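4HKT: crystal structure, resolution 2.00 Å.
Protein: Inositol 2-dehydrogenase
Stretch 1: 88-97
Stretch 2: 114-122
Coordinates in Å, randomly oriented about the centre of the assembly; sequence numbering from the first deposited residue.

Stretch 1 88-97: KAIFCEKPID
Stretch 2, residues 114-122: KAKLMVGFN

Within residues 88-97 and 114-122, strands around 89-93 and 117-120 run parallel as neighbours, crossing at -21°; the two stretches bury 619 Å² in total, with Ile90, Phe91 and Cys92 opposite Leu117, Met118 and Val119 (CA-CA 4.8-4.9 Å). At the entrance, one water receives a hydrogen bond from Lys116 N (3.0 Å) and donates one to Lys88 O (2.8 Å), extending the pairing beyond direct reach. Ile90, extended at phi/psi -131/125, then bonds through both its polar backbone atoms: Ile90 N to Lys116 O (2.9 Å) and Met118 N to Ile90 O (3.0 Å). Its side chain (chi1 m) packs CG2 against Leu117 CD1 at 3.8 Å.

Phe91 (-111/123, chi1 t, chi2 92°) projects from the other face beside selenomethionine Met118 (t, t, m), whose SE lies at the ring edge, 4.0 Å from Phe91 CD1. The ring reaches forward until Phe91 CZ is 3.5 Å from Gly120 CA; an ideal CB on Gly120 would lie only 3.3 Å from Phe91 CZ, so glycine suits this crowded site.

Cys92 (-123/125, chi1 t) repeats the ladder, with Cys92 N donating to Met118 O and Gly120 N to Cys92 O, both 2.9 Å. Beyond, Lys94 N is buried without a partner. After the cis peptide preceding Pro95, Ile96 (m, t) returns, placing CD1 3.9 Å from Val119 CG1 (chi1 m).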

# COMPACT_ATOMS: atom_id res chain seq x y z
N LYS B 88 -45.27 -13.45 -7.90
CA LYS B 88 -44.34 -12.65 -7.12
C LYS B 88 -43.05 -12.50 -7.92
O LYS B 88 -42.71 -13.39 -8.71
CB LYS B 88 -44.02 -13.30 -5.77
CG LYS B 88 -44.95 -12.95 -4.62
CD LYS B 88 -46.34 -13.53 -4.76
CE LYS B 88 -47.13 -13.27 -3.48
NZ LYS B 88 -48.59 -13.46 -3.62
N ALA B 89 -42.35 -11.37 -7.76
CA ALA B 89 -40.95 -11.27 -8.22
C ALA B 89 -40.12 -12.06 -7.21
O ALA B 89 -40.44 -12.10 -6.03
CB ALA B 89 -40.50 -9.81 -8.29
N ILE B 90 -39.02 -12.65 -7.68
CA ILE B 90 -38.26 -13.61 -6.87
C ILE B 90 -36.76 -13.28 -6.88
O ILE B 90 -36.12 -13.15 -7.92
CB ILE B 90 -38.41 -15.03 -7.44
CG1 ILE B 90 -39.88 -15.42 -7.56
CG2 ILE B 90 -37.70 -16.05 -6.59
CD1 ILE B 90 -40.16 -16.17 -8.84
N PHE B 91 -36.24 -13.14 -5.70
CA PHE B 91 -34.81 -13.10 -5.51
C PHE B 91 -34.46 -14.40 -4.79
O PHE B 91 -34.97 -14.64 -3.69
CB PHE B 91 -34.39 -11.90 -4.67
CG PHE B 91 -32.94 -11.91 -4.35
CD1 PHE B 91 -32.03 -11.26 -5.17
CD2 PHE B 91 -32.48 -12.63 -3.28
CE1 PHE B 91 -30.68 -11.32 -4.91
CE2 PHE B 91 -31.13 -12.70 -3.01
CZ PHE B 91 -30.22 -12.05 -3.83
N CYS B 92 -33.57 -15.20 -5.36
CA CYS B 92 -33.20 -16.44 -4.72
C CYS B 92 -31.70 -16.57 -4.45
O CYS B 92 -30.92 -16.43 -5.36
CB CYS B 92 -33.67 -17.62 -5.57
SG CYS B 92 -33.60 -19.18 -4.66
N GLU B 93 -31.33 -16.81 -3.20
CA GLU B 93 -29.94 -17.14 -2.89
C GLU B 93 -29.44 -18.35 -3.70
O GLU B 93 -30.21 -19.25 -4.04
CB GLU B 93 -29.76 -17.40 -1.41
CG GLU B 93 -29.49 -16.16 -0.58
CD GLU B 93 -28.15 -15.49 -0.93
OE1 GLU B 93 -27.19 -16.21 -1.28
OE2 GLU B 93 -28.09 -14.25 -0.90
N LYS B 94 -28.15 -18.36 -4.01
CA LYS B 94 -27.56 -19.46 -4.73
C LYS B 94 -27.80 -20.72 -3.93
O LYS B 94 -27.89 -20.67 -2.71
CB LYS B 94 -26.06 -19.26 -4.91
CG LYS B 94 -25.29 -19.56 -3.65
CD LYS B 94 -23.84 -19.81 -3.93
CE LYS B 94 -23.12 -20.08 -2.63
NZ LYS B 94 -23.34 -21.48 -2.22
N PRO B 95 -27.93 -21.87 -4.61
CA PRO B 95 -28.10 -22.05 -6.05
C PRO B 95 -29.60 -22.13 -6.35
O PRO B 95 -30.42 -22.09 -5.44
CB PRO B 95 -27.47 -23.42 -6.29
CG PRO B 95 -27.78 -24.17 -5.06
CD PRO B 95 -27.78 -23.17 -3.93
N ILE B 96 -29.95 -22.24 -7.61
CA ILE B 96 -31.31 -22.57 -7.99
C ILE B 96 -31.56 -24.01 -7.57
O ILE B 96 -32.60 -24.34 -6.98
CB ILE B 96 -31.52 -22.39 -9.48
CG1 ILE B 96 -31.50 -20.88 -9.81
CG2 ILE B 96 -32.88 -22.94 -9.89
CD1 ILE B 96 -31.35 -20.56 -11.26
N ASP B 97 -30.60 -24.86 -7.91
CA ASP B 97 -30.60 -26.26 -7.47
C ASP B 97 -29.21 -26.80 -7.71
O ASP B 97 -28.45 -26.22 -8.47
CB ASP B 97 -31.62 -27.11 -8.24
CG ASP B 97 -31.88 -28.46 -7.58
OD1 ASP B 97 -32.59 -28.47 -6.56
OD2 ASP B 97 -31.38 -29.49 -8.08
N LYS B 114 -43.46 -15.56 -17.21
CA LYS B 114 -42.85 -14.21 -17.29
C LYS B 114 -42.51 -13.65 -15.93
O LYS B 114 -42.68 -12.44 -15.65
CB LYS B 114 -43.78 -13.27 -18.08
CG LYS B 114 -43.88 -13.66 -19.55
CD LYS B 114 -45.25 -13.40 -20.15
CE LYS B 114 -45.32 -12.11 -20.97
NZ LYS B 114 -44.93 -12.33 -22.40
N ALA B 115 -42.01 -14.53 -15.07
CA ALA B 115 -41.55 -14.17 -13.76
C ALA B 115 -40.19 -13.46 -13.82
O ALA B 115 -39.39 -13.68 -14.71
CB ALA B 115 -41.48 -15.41 -12.86
N LYS B 116 -39.97 -12.62 -12.84
CA LYS B 116 -38.72 -11.94 -12.62
C LYS B 116 -37.96 -12.73 -11.56
O LYS B 116 -38.49 -12.98 -10.49
CB LYS B 116 -38.99 -10.53 -12.09
CG LYS B 116 -39.72 -9.62 -13.07
CD LYS B 116 -39.87 -8.22 -12.47
CE LYS B 116 -40.59 -7.26 -13.40
NZ LYS B 116 -41.98 -7.73 -13.68
N LEU B 117 -36.75 -13.16 -11.91
CA LEU B 117 -35.88 -13.92 -11.00
C LEU B 117 -34.46 -13.36 -11.09
O LEU B 117 -33.86 -13.33 -12.16
CB LEU B 117 -35.87 -15.42 -11.41
CG LEU B 117 -34.78 -16.32 -10.80
CD1 LEU B 117 -35.06 -16.47 -9.33
CD2 LEU B 117 -34.68 -17.71 -11.44
N MSE B 118 -33.94 -12.96 -9.95
CA MSE B 118 -32.55 -12.63 -9.81
C MSE B 118 -32.00 -13.65 -8.87
O MSE B 118 -32.64 -14.00 -7.86
CB MSE B 118 -32.43 -11.26 -9.16
CG MSE B 118 -30.98 -10.88 -8.96
SE MSE B 118 -30.83 -9.05 -8.22
CE MSE B 118 -31.32 -8.06 -9.82
N VAL B 119 -30.78 -14.12 -9.15
CA VAL B 119 -30.13 -15.07 -8.28
C VAL B 119 -29.09 -14.34 -7.47
O VAL B 119 -28.58 -13.32 -7.89
CB VAL B 119 -29.51 -16.28 -9.06
CG1 VAL B 119 -30.56 -16.99 -9.89
CG2 VAL B 119 -28.36 -15.86 -9.96
N GLY B 120 -28.73 -14.87 -6.33
CA GLY B 120 -27.87 -14.16 -5.42
C GLY B 120 -26.37 -14.29 -5.70
O GLY B 120 -25.65 -14.97 -4.97
N PHE B 121 -25.88 -13.66 -6.76
CA PHE B 121 -24.42 -13.58 -6.91
C PHE B 121 -24.09 -12.14 -6.52
O PHE B 121 -23.92 -11.28 -7.37
CB PHE B 121 -23.97 -13.90 -8.31
CG PHE B 121 -24.07 -15.36 -8.68
CD1 PHE B 121 -23.50 -16.32 -7.89
CD2 PHE B 121 -24.63 -15.75 -9.87
CE1 PHE B 121 -23.57 -17.65 -8.24
CE2 PHE B 121 -24.68 -17.07 -10.25
CZ PHE B 121 -24.16 -18.04 -9.42
N ASN B 122 -24.03 -11.91 -5.23
CA ASN B 122 -23.93 -10.55 -4.68
C ASN B 122 -22.63 -9.85 -5.03
O ASN B 122 -22.56 -8.60 -5.04
CB ASN B 122 -24.07 -10.60 -3.17
CG ASN B 122 -23.13 -11.61 -2.54
OD1 ASN B 122 -23.35 -12.81 -2.65
ND2 ASN B 122 -22.07 -11.14 -1.93
O HOH W 1 -42.33 -12.04 -11.08